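Local coordinates for protein TonB-dependent siderophore receptor (Pseudomonas aeruginosa 39016, PDB 5NEC) that probably takes up ferric siderophores, and drugs conjugated to siderophores, across the outer membrane by TonB-dependent transport, at residues Gln71-Ala84 / Asn89-Asp101. Residues are numbered along the deposited sequence; the frame is centred on the assembly and turned at random.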
ATOM      1  N   GLN A  71      -1.327   1.811  -4.546  1.00 51.42           N
ATOM      2  CA  GLN A  71      -2.775   1.994  -4.298  1.00 54.35           C
ATOM      3  C   GLN A  71      -3.648   1.587  -5.480  1.00 53.99           C
ATOM      4  O   GLN A  71      -4.642   0.893  -5.301  1.00 54.61           O
ATOM      5  CB  GLN A  71      -3.113   3.441  -3.987  1.00 56.31           C
ATOM      6  CG  GLN A  71      -2.452   3.990  -2.759  1.00 60.58           C
ATOM      7  CD  GLN A  71      -2.996   5.347  -2.378  1.00 66.25           C
ATOM      8  OE1 GLN A  71      -4.140   5.717  -2.716  1.00 69.17           O
ATOM      9  NE2 GLN A  71      -2.176   6.109  -1.649  1.00 68.93           N
ATOM     10  N   ASP A  72      -3.283   2.067  -6.665  1.00 54.77           N
ATOM     11  CA  ASP A  72      -3.916   1.693  -7.938  1.00 56.48           C
ATOM     12  C   ASP A  72      -4.025   0.157  -8.052  1.00 55.81           C
ATOM     13  O   ASP A  72      -5.092  -0.388  -8.340  1.00 53.30           O
ATOM     14  CB  ASP A  72      -3.064   2.264  -9.091  1.00 60.10           C
ATOM     15  CG  ASP A  72      -3.844   2.526 -10.379  1.00 63.55           C
ATOM     16  OD1 ASP A  72      -5.082   2.302 -10.448  1.00 67.12           O
ATOM     17  OD2 ASP A  72      -3.174   2.991 -11.341  1.00 64.37           O
ATOM     18  N   ALA A  73      -2.916  -0.525  -7.767  1.00 55.10           N
ATOM     19  CA  ALA A  73      -2.836  -1.982  -7.861  1.00 56.17           C
ATOM     20  C   ALA A  73      -3.685  -2.688  -6.805  1.00 55.16           C
ATOM     21  O   ALA A  73      -4.290  -3.725  -7.101  1.00 54.76           O
ATOM     22  CB  ALA A  73      -1.383  -2.443  -7.755  1.00 57.22           C
ATOM     23  N   LEU A  74      -3.726  -2.134  -5.588  1.00 52.35           N
ATOM     24  CA  LEU A  74      -4.489  -2.745  -4.489  1.00 52.40           C
ATOM     25  C   LEU A  74      -6.016  -2.579  -4.593  1.00 51.51           C
ATOM     26  O   LEU A  74      -6.739  -3.204  -3.835  1.00 49.29           O
ATOM     27  CB  LEU A  74      -3.980  -2.270  -3.121  1.00 51.82           C
ATOM     28  CG  LEU A  74      -2.614  -2.813  -2.695  1.00 51.86           C
ATOM     29  CD1 LEU A  74      -2.096  -2.021  -1.497  1.00 53.13           C
ATOM     30  CD2 LEU A  74      -2.639  -4.313  -2.378  1.00 53.01           C
ATOM     31  N   ARG A  75      -6.508  -1.787  -5.546  1.00 51.20           N
ATOM     32  CA  ARG A  75      -7.944  -1.753  -5.831  1.00 51.57           C
ATOM     33  C   ARG A  75      -8.518  -3.135  -6.182  1.00 51.89           C
ATOM     34  O   ARG A  75      -9.709  -3.361  -5.997  1.00 49.98           O
ATOM     35  CB  ARG A  75      -8.282  -0.716  -6.919  1.00 53.69           C
ATOM     36  CG  ARG A  75      -8.225  -1.175  -8.380  1.00 57.77           C
ATOM     37  CD  ARG A  75      -8.238   0.031  -9.322  1.00 59.40           C
ATOM     38  NE  ARG A  75      -8.372  -0.311 -10.743  1.00 61.01           N
ATOM     39  CZ  ARG A  75      -7.374  -0.518 -11.615  1.00 63.32           C
ATOM     40  NH1 ARG A  75      -6.082  -0.478 -11.268  1.00 64.62           N
ATOM     41  NH2 ARG A  75      -7.684  -0.790 -12.876  1.00 67.14           N
ATOM     42  N   THR A  76      -7.662  -4.046  -6.674  1.00 52.04           N
ATOM     43  CA  THR A  76      -8.040  -5.445  -6.946  1.00 51.73           C
ATOM     44  C   THR A  76      -8.256  -6.336  -5.713  1.00 50.03           C
ATOM     45  O   THR A  76      -8.763  -7.425  -5.846  1.00 51.96           O
ATOM     46  CB  THR A  76      -7.001  -6.148  -7.873  1.00 52.23           C
ATOM     47  OG1 THR A  76      -5.678  -6.023  -7.327  1.00 52.95           O
ATOM     48  CG2 THR A  76      -7.032  -5.561  -9.260  1.00 51.74           C
ATOM     49  N   VAL A  77      -7.848  -5.896  -4.534  1.00 51.09           N
ATOM     50  CA  VAL A  77      -8.039  -6.662  -3.310  1.00 51.02           C
ATOM     51  C   VAL A  77      -8.988  -5.884  -2.406  1.00 52.10           C
ATOM     52  O   VAL A  77      -8.596  -4.863  -1.830  1.00 51.55           O
ATOM     53  CB  VAL A  77      -6.701  -6.906  -2.587  1.00 49.83           C
ATOM     54  CG1 VAL A  77      -6.928  -7.690  -1.303  1.00 50.08           C
ATOM     55  CG2 VAL A  77      -5.750  -7.652  -3.512  1.00 51.41           C
ATOM     56  N   PRO A  78     -10.224  -6.379  -2.240  1.00 53.83           N
ATOM     57  CA  PRO A  78     -11.254  -5.605  -1.535  1.00 52.55           C
ATOM     58  C   PRO A  78     -10.986  -5.467  -0.054  1.00 51.89           C
ATOM     59  O   PRO A  78     -10.337  -6.318   0.545  1.00 51.05           O
ATOM     60  CB  PRO A  78     -12.515  -6.443  -1.755  1.00 55.17           C
ATOM     61  CG  PRO A  78     -11.998  -7.852  -1.797  1.00 55.58           C
ATOM     62  CD  PRO A  78     -10.663  -7.771  -2.490  1.00 54.52           C
ATOM     63  N   GLY A  79     -11.486  -4.384   0.531  1.00 54.86           N
ATOM     64  CA  GLY A  79     -11.326  -4.123   1.978  1.00 55.52           C
ATOM     65  C   GLY A  79     -10.020  -3.461   2.425  1.00 53.15           C
ATOM     66  O   GLY A  79      -9.749  -3.373   3.625  1.00 55.31           O
ATOM     67  N   ILE A  80      -9.202  -3.025   1.476  1.00 50.91           N
ATOM     68  CA  ILE A  80      -7.974  -2.293   1.781  1.00 51.65           C
ATOM     69  C   ILE A  80      -8.278  -0.857   1.405  1.00 50.67           C
ATOM     70  O   ILE A  80      -8.451  -0.558   0.230  1.00 51.07           O
ATOM     71  CB  ILE A  80      -6.753  -2.817   0.983  1.00 51.66           C
ATOM     72  CG1 ILE A  80      -6.581  -4.320   1.223  1.00 52.21           C
ATOM     73  CG2 ILE A  80      -5.480  -2.067   1.375  1.00 50.88           C
ATOM     74  CD1 ILE A  80      -5.312  -4.871   0.638  1.00 53.69           C
ATOM     75  N   THR A  81      -8.387   0.012   2.400  1.00 50.84           N
ATOM     76  CA  THR A  81      -8.603   1.430   2.158  1.00 54.97           C
ATOM     77  C   THR A  81      -7.404   2.227   2.646  1.00 54.21           C
ATOM     78  O   THR A  81      -6.666   1.801   3.520  1.00 54.08           O
ATOM     79  CB  THR A  81      -9.870   1.936   2.866  1.00 55.94           C
ATOM     80  OG1 THR A  81      -9.646   1.965   4.283  1.00 62.06           O
ATOM     81  CG2 THR A  81     -11.027   1.029   2.554  1.00 55.63           C
ATOM     82  N   PHE A  82      -7.235   3.396   2.062  1.00 55.43           N
ATOM     83  CA  PHE A  82      -6.172   4.296   2.435  1.00 54.46           C
ATOM     84  C   PHE A  82      -6.759   5.497   3.140  1.00 53.21           C
ATOM     85  O   PHE A  82      -7.831   5.959   2.784  1.00 51.72           O
ATOM     86  CB  PHE A  82      -5.381   4.648   1.193  1.00 54.09           C
ATOM     87  CG  PHE A  82      -4.593   3.491   0.671  1.00 54.54           C
ATOM     88  CD1 PHE A  82      -3.295   3.271   1.128  1.00 54.96           C
ATOM     89  CD2 PHE A  82      -5.152   2.599  -0.223  1.00 53.83           C
ATOM     90  CE1 PHE A  82      -2.555   2.200   0.658  1.00 54.56           C
ATOM     91  CE2 PHE A  82      -4.430   1.512  -0.672  1.00 54.90           C
ATOM     92  CZ  PHE A  82      -3.125   1.315  -0.237  1.00 54.47           C
ATOM     93  N   GLY A  83      -6.086   5.935   4.194  1.00 54.79           N
ATOM     94  CA  GLY A  83      -6.451   7.152   4.894  1.00 60.11           C
ATOM     95  C   GLY A  83      -5.208   7.906   5.338  1.00 66.14           C
ATOM     96  O   GLY A  83      -4.183   7.905   4.636  1.00 70.53           O
ATOM     97  N   ALA A  84      -5.310   8.539   6.512  1.00 70.19           N
ATOM     98  CA  ALA A  84      -4.184   9.221   7.155  1.00 70.49           C
ATOM     99  C   ALA A  84      -4.382   9.299   8.686  1.00 69.69           C
ATOM    100  O   ALA A  84      -5.238   8.599   9.255  1.00 64.22           O
ATOM    101  CB  ALA A  84      -3.997  10.607   6.552  1.00 69.81           C
ATOM    102  N   ASN A  89      -1.277  14.283   5.393  1.00 73.17           N
ATOM    103  CA  ASN A  89      -0.575  13.919   4.144  1.00 75.39           C
ATOM    104  C   ASN A  89      -1.308  14.369   2.838  1.00 74.13           C
ATOM    105  O   ASN A  89      -2.491  14.081   2.665  1.00 74.52           O
ATOM    106  CB  ASN A  89      -0.373  12.395   4.115  1.00 76.86           C
ATOM    107  CG  ASN A  89       0.973  11.988   3.540  1.00 77.57           C
ATOM    108  OD1 ASN A  89       2.003  12.116   4.201  1.00 80.28           O
ATOM    109  ND2 ASN A  89       0.970  11.466   2.331  1.00 74.55           N
ATOM    110  N   PRO A  90      -0.603  15.030   1.895  1.00 73.95           N
ATOM    111  CA  PRO A  90      -1.280  15.480   0.656  1.00 75.48           C
ATOM    112  C   PRO A  90      -1.781  14.342  -0.273  1.00 79.72           C
ATOM    113  O   PRO A  90      -2.551  14.612  -1.197  1.00 78.44           O
ATOM    114  CB  PRO A  90      -0.211  16.327  -0.052  1.00 74.64           C
ATOM    115  CG  PRO A  90       1.103  15.906   0.523  1.00 73.74           C
ATOM    116  CD  PRO A  90       0.835  15.364   1.903  1.00 73.79           C
ATOM    117  N   THR A  91      -1.295  13.114  -0.057  1.00 84.13           N
ATOM    118  CA  THR A  91      -1.870  11.884  -0.625  1.00 89.03           C
ATOM    119  C   THR A  91      -1.696  10.787   0.438  1.00 90.52           C
ATOM    120  O   THR A  91      -0.567  10.369   0.695  1.00 94.85           O
ATOM    121  CB  THR A  91      -1.150  11.412  -1.929  1.00 89.83           C
ATOM    122  OG1 THR A  91       0.263  11.325  -1.703  1.00 89.69           O
ATOM    123  CG2 THR A  91      -1.400  12.346  -3.110  1.00 90.49           C
ATOM    124  N   GLY A  92      -2.785  10.332   1.057  1.00 88.94           N
ATOM    125  CA  GLY A  92      -2.716   9.375   2.175  1.00 89.77           C
ATOM    126  C   GLY A  92      -2.227   7.981   1.780  1.00 89.47           C
ATOM    127  O   GLY A  92      -2.943   7.245   1.098  1.00 85.38           O
ATOM    128  N   ASP A  93      -1.003   7.620   2.213  1.00 87.86           N
ATOM    129  CA  ASP A  93      -0.302   6.370   1.792  1.00 83.88           C
ATOM    130  C   ASP A  93      -0.311   5.309   2.883  1.00 76.84           C
ATOM    131  O   ASP A  93       0.529   4.398   2.893  1.00 69.55           O
ATOM    132  CB  ASP A  93       1.153   6.651   1.385  1.00 87.88           C
ATOM    133  CG  ASP A  93       1.277   7.786   0.388  1.00 94.56           C
ATOM    134  OD1 ASP A  93       0.676   7.714  -0.720  1.00 97.57           O
ATOM    135  OD2 ASP A  93       2.019   8.762   0.673  1.00 95.98           O
ATOM    136  N   ARG A  94      -1.306   5.403   3.771  1.00 72.37           N
ATOM    137  CA  ARG A  94      -1.435   4.557   4.937  1.00 69.34           C
ATOM    138  C   ARG A  94      -2.555   3.538   4.693  1.00 59.95           C
ATOM    139  O   ARG A  94      -3.716   3.908   4.727  1.00 55.99           O
ATOM    140  CB  ARG A  94      -1.770   5.451   6.121  1.00 74.71           C
ATOM    141  CG  ARG A  94      -2.157   4.718   7.402  1.00 82.53           C
ATOM    142  CD  ARG A  94      -2.854   5.663   8.369  1.00 87.88           C
ATOM    143  NE  ARG A  94      -2.045   6.843   8.688  1.00 92.26           N
ATOM    144  CZ  ARG A  94      -1.678   7.266   9.897  1.00 98.14           C
ATOM    145  NH1 ARG A  94      -1.972   6.590  11.011  1.00101.14           N
ATOM    146  NH2 ARG A  94      -0.930   8.368   9.979  1.00 98.85           N
ATOM    147  N   PRO A  95      -2.218   2.262   4.446  1.00 53.51           N
ATOM    148  CA  PRO A  95      -3.281   1.268   4.259  1.00 53.67           C
ATOM    149  C   PRO A  95      -3.986   0.825   5.551  1.00 50.68           C
ATOM    150  O   PRO A  95      -3.361   0.754   6.601  1.00 50.34           O
ATOM    151  CB  PRO A  95      -2.551   0.082   3.624  1.00 54.30           C
ATOM    152  CG  PRO A  95      -1.149   0.239   4.039  1.00 53.28           C
ATOM    153  CD  PRO A  95      -0.889   1.706   4.177  1.00 52.46           C
ATOM    154  N   PHE A  96      -5.283   0.549   5.447  1.00 49.01           N
ATOM    155  CA  PHE A  96      -6.086  -0.044   6.522  1.00 48.96           C
ATOM    156  C   PHE A  96      -6.561  -1.417   6.060  1.00 49.85           C
ATOM    157  O   PHE A  96      -7.120  -1.544   4.976  1.00 51.16           O
ATOM    158  CB  PHE A  96      -7.304   0.824   6.857  1.00 47.99           C
ATOM    159  CG  PHE A  96      -6.976   2.080   7.613  1.00 46.56           C
ATOM    160  CD1 PHE A  96      -6.409   3.179   6.952  1.00 46.32           C
ATOM    161  CD2 PHE A  96      -7.253   2.180   8.972  1.00 46.18           C
ATOM    162  CE1 PHE A  96      -6.131   4.357   7.647  1.00 46.82           C
ATOM    163  CE2 PHE A  96      -6.951   3.342   9.679  1.00 45.99           C
ATOM    164  CZ  PHE A  96      -6.402   4.435   9.013  1.00 46.61           C
ATOM    165  N   ILE A  97      -6.336  -2.439   6.875  1.00 50.25           N
ATOM    166  CA  ILE A  97      -6.625  -3.817   6.496  1.00 50.87           C
ATOM    167  C   ILE A  97      -7.496  -4.413   7.598  1.00 50.86           C
ATOM    168  O   ILE A  97      -7.124  -4.346   8.774  1.00 51.03           O
ATOM    169  CB  ILE A  97      -5.317  -4.632   6.311  1.00 51.06           C
ATOM    170  CG1 ILE A  97      -4.436  -3.990   5.223  1.00 51.02           C
ATOM    171  CG2 ILE A  97      -5.626  -6.102   5.990  1.00 50.73           C
ATOM    172  CD1 ILE A  97      -3.004  -4.492   5.191  1.00 51.46           C
ATOM    173  N   ARG A  98      -8.655  -4.964   7.222  1.00 51.28           N
ATOM    174  CA  ARG A  98      -9.668  -5.425   8.181  1.00 52.84           C
ATOM    175  C   ARG A  98      -9.944  -4.384   9.265  1.00 55.98           C
ATOM    176  O   ARG A  98     -10.034  -4.708  10.465  1.00 55.68           O
ATOM    177  CB  ARG A  98      -9.271  -6.751   8.815  1.00 51.22           C
ATOM    178  CG  ARG A  98      -9.268  -7.910   7.845  1.00 51.53           C
ATOM    179  CD  ARG A  98      -8.875  -9.173   8.586  1.00 51.46           C
ATOM    180  NE  ARG A  98      -8.992 -10.373   7.767  1.00 52.31           N
ATOM    181  CZ  ARG A  98      -8.610 -11.590   8.158  1.00 52.67           C
ATOM    182  NH1 ARG A  98      -8.076 -11.788   9.364  1.00 51.35           N
ATOM    183  NH2 ARG A  98      -8.764 -12.623   7.332  1.00 53.72           N
ATOM    184  N   GLY A  99     -10.037  -3.134   8.804  1.00 57.57           N
ATOM    185  CA  GLY A  99     -10.323  -1.988   9.637  1.00 59.98           C
ATOM    186  C   GLY A  99      -9.279  -1.588  10.641  1.00 61.41           C
ATOM    187  O   GLY A  99      -9.605  -0.934  11.631  1.00 60.56           O
ATOM    188  N   PHE A 100      -8.024  -1.948  10.372  1.00 64.24           N
ATOM    189  CA  PHE A 100      -6.919  -1.618  11.269  1.00 65.71           C
ATOM    190  C   PHE A 100      -5.735  -1.023  10.502  1.00 65.45           C
ATOM    191  O   PHE A 100      -5.395  -1.454   9.402  1.00 64.25           O
ATOM    192  CB  PHE A 100      -6.497  -2.843  12.078  1.00 65.88           C
ATOM    193  CG  PHE A 100      -7.536  -3.305  13.088  1.00 67.59           C
ATOM    194  CD1 PHE A 100      -7.897  -2.490  14.161  1.00 67.05           C
ATOM    195  CD2 PHE A 100      -8.136  -4.574  12.985  1.00 68.49           C
ATOM    196  CE1 PHE A 100      -8.843  -2.914  15.096  1.00 67.77           C
ATOM    197  CE2 PHE A 100      -9.074  -5.003  13.917  1.00 68.06           C
ATOM    198  CZ  PHE A 100      -9.433  -4.167  14.970  1.00 68.25           C
ATOM    199  N   ASP A 101      -5.120  -0.028  11.126  1.00 67.87           N
ATOM    200  CA  ASP A 101      -4.049   0.771  10.552  1.00 68.58           C
ATOM    201  C   ASP A 101      -2.797  -0.083  10.336  1.00 68.73           C
ATOM    202  O   ASP A 101      -2.350  -0.744  11.268  1.00 70.40           O
ATOM    203  CB  ASP A 101      -3.747   1.916  11.525  1.00 69.58           C
ATOM    204  CG  ASP A 101      -2.783   2.939  10.967  1.00 72.31           C
ATOM    205  OD1 ASP A 101      -1.975   2.641  10.043  1.00 74.51           O
ATOM    206  OD2 ASP A 101      -2.837   4.081  11.480  1.00 76.63           O
TER
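Q71 reaches from helix 70-74 to the loop before strand 94-97. Its chain runs extended beyond CG, and NE2 ends 3.1 Å from G92 O. The Q71 and D93 side chains cross at about a right angle. Q71 OE1 bonds to K710, and D93 OD2 to T118. Beyond the helix, I80 puts CG2 against CB of P95 and CG1 of I97, at the outer limit of apolar contact. T81 and F96 form a hydrogen-bonded antiparallel pair. F96 N donates to T81 O at 2.7 Å, nearly head-on to the carbonyl. T81 N returns a longer bond to F96 O, 3.3 Å. T81 OG1 lies 3.7 Å from F96 CB and bonds to N635 O. With CG of F82 beside its backbone N (chi1 -70°), the ring lies under the Q71 chain. One face is covered by Q71 CG, 3.6 Å above the ring centre, while F82 CE1 touches P95 CB at 3.6 Å. G83 N donates to R94 O, 3.2 Å, and also lies at the edge of the F96 ring. At A84 the guanidinium of R94 lies with one face on the A84 carbonyl carbon, 3.3 Å above the plane. A salt bridge in that plane, from NH1 to the syn lone pair of D101 OD2, helps fix its rotation. The hairpin 80-83/94-97 belongs to the plug domain of this TonB-dependent receptor. Strand 100-101 adds a third antiparallel strand beyond 94-97, after a type I' turn. L74 and I80 pack on strand 124-130 of the plug, and R98 bridges to E538 and E585 of the surrounding barrel.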